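Local coordinates for protein Rho guanine nucleotide exchange factor 11 (Homo sapiens, PDB 5JHH) that probably activates Rho-family GTPases, acting as a guanine nucleotide exchange factor through its tandem DH and PH domains, at residues 18-21 against 22-25. Sequence-based numbering, arbitrary orientation.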
loop_
_atom_site.group_PDB
_atom_site.type_symbol
_atom_site.label_atom_id
_atom_site.label_comp_id
_atom_site.label_asym_id
_atom_site.label_seq_id
_atom_site.Cartn_x
_atom_site.Cartn_y
_atom_site.Cartn_z
ATOM N N GLN A 18 -6.527 34.153 5.586
ATOM C CA GLN A 18 -6.564 32.985 4.696
ATOM C C GLN A 18 -5.926 31.752 5.354
ATOM O O GLN A 18 -6.435 30.640 5.231
ATOM C CB GLN A 18 -5.826 33.298 3.378
ATOM C CG GLN A 18 -5.995 32.282 2.238
ATOM C CD GLN A 18 -7.439 32.106 1.768
ATOM O OE1 GLN A 18 -7.732 31.204 0.989
ATOM N NE2 GLN A 18 -8.346 32.968 2.230
ATOM N N ARG A 19 -4.787 31.966 6.002
ATOM C CA ARG A 19 -4.110 30.930 6.747
ATOM C C ARG A 19 -5.024 30.347 7.813
ATOM O O ARG A 19 -5.122 29.145 7.932
ATOM C CB ARG A 19 -2.853 31.485 7.400
ATOM C CG ARG A 19 -1.875 30.426 7.892
ATOM C CD ARG A 19 -0.779 31.045 8.747
ATOM N NE ARG A 19 0.465 30.276 8.732
ATOM C CZ ARG A 19 1.277 30.157 7.682
ATOM N NH1 ARG A 19 2.391 29.443 7.787
ATOM N NH2 ARG A 19 0.975 30.732 6.521
ATOM N N GLU A 20 -5.707 31.183 8.577
ATOM C CA GLU A 20 -6.546 30.686 9.644
ATOM C C GLU A 20 -7.850 30.076 9.106
ATOM O O GLU A 20 -8.443 29.194 9.727
ATOM C CB GLU A 20 -6.839 31.785 10.666
ATOM C CG GLU A 20 -7.888 31.429 11.730
ATOM C CD GLU A 20 -7.498 30.261 12.651
ATOM O OE1 GLU A 20 -7.166 30.512 13.826
ATOM O OE2 GLU A 20 -7.550 29.091 12.220
ATOM N N ILE A 21 -8.291 30.529 7.944
ATOM C CA ILE A 21 -9.414 29.899 7.282
ATOM C C ILE A 21 -8.998 28.474 6.902
ATOM O O ILE A 21 -9.741 27.530 7.107
ATOM C CB ILE A 21 -9.792 30.624 5.984
ATOM C CG1 ILE A 21 -10.157 32.097 6.235
ATOM C CG2 ILE A 21 -10.938 29.886 5.287
ATOM C CD1 ILE A 21 -11.650 32.361 6.351
ATOM N N ASP A 22 -7.809 28.351 6.311
ATOM C CA ASP A 22 -7.331 27.087 5.790
ATOM C C ASP A 22 -7.082 26.088 6.910
ATOM O O ASP A 22 -7.408 24.928 6.760
ATOM C CB ASP A 22 -6.051 27.278 4.972
ATOM C CG ASP A 22 -6.299 28.054 3.681
ATOM O OD1 ASP A 22 -7.428 28.553 3.495
ATOM O OD2 ASP A 22 -5.353 28.205 2.882
ATOM N N ARG A 23 -6.507 26.571 8.011
ATOM C CA ARG A 23 -6.347 25.818 9.232
ATOM C C ARG A 23 -7.674 25.266 9.692
ATOM O O ARG A 23 -7.779 24.066 9.980
ATOM C CB ARG A 23 -5.739 26.711 10.311
ATOM C CG ARG A 23 -5.256 25.974 11.528
ATOM C CD ARG A 23 -4.824 26.935 12.621
ATOM N NE ARG A 23 -4.707 26.207 13.864
ATOM C CZ ARG A 23 -5.609 26.213 14.845
ATOM N NH1 ARG A 23 -5.386 25.454 15.893
ATOM N NH2 ARG A 23 -6.699 26.983 14.809
ATOM N N GLN A 24 -8.712 26.096 9.685
ATOM C CA GLN A 24 -10.052 25.627 10.092
ATOM C C GLN A 24 -10.613 24.560 9.173
ATOM O O GLN A 24 -11.327 23.661 9.616
ATOM C CB GLN A 24 -11.050 26.763 10.152
ATOM C CG GLN A 24 -10.704 27.768 11.217
ATOM C CD GLN A 24 -10.722 27.157 12.580
ATOM O OE1 GLN A 24 -11.656 26.481 12.925
ATOM N NE2 GLN A 24 -9.680 27.396 13.363
ATOM N N GLU A 25 -10.330 24.692 7.893
ATOM C CA GLU A 25 -10.861 23.756 6.932
ATOM C C GLU A 25 -10.296 22.374 7.188
ATOM O O GLU A 25 -11.026 21.389 7.175
ATOM C CB GLU A 25 -10.496 24.167 5.507
ATOM C CG GLU A 25 -11.352 25.279 4.942
ATOM C CD GLU A 25 -12.796 24.863 4.764
ATOM O OE1 GLU A 25 -13.077 23.652 4.788
ATOM O OE2 GLU A 25 -13.660 25.743 4.606
#
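E20 reaches one turn forward to R23 and Q24 at the start of helix 18-54, a long helix of the DH (RhoGEF) domain, and illustrates how one carboxylate oxygen can serve residues both three and four positions ahead. Beneath the side chains runs the ordinary i to i+4 backbone ladder, from D22 N to Q18 O through E25 N to I21 O.

The E20 side chain can be followed outward. CB points away from the next turn, with CG anti to the backbone N (chi1 171°); the bend at chi2 (63°) then turns the chain back, bringing CD to 3.7 Å from Q24 NE2. At the tip, OE2 does most of the work. It accepts a nearly straight hydrogen bond from Q24 NE2 at 3.0 Å; the donor comes from above the carboxylate plane, while OE2 lies in the plane of the Q24 amide. The same oxygen forms a salt bridge with R23 NH2 at 3.4 Å, a weak hydrogen bond though also almost linear, meeting the guanidinium at its edge. The aliphatic part of the extended arginine runs past this oxygen too, its CD 3.5 Å from E20 OE2. OE1 stands farther off, 3.7 Å from R23 NH2.

Both donors are shared with the neighbouring loop: R23 NH2 and Q24 NE2 each also bond to I94 O, and R23 NH1 to K95 O, tying the first turns of the helix to the chain ahead of helix 98-105. An alanine in place of E20 would remove the carboxylate and would probably leave the buried R23 without this negative mate and the Q24 amide held less firmly. On another side of the helix, the Q18 amide and D22 carboxylate planes stand 78° apart, with Q18 OE1 3.7 Å from D22 OD1.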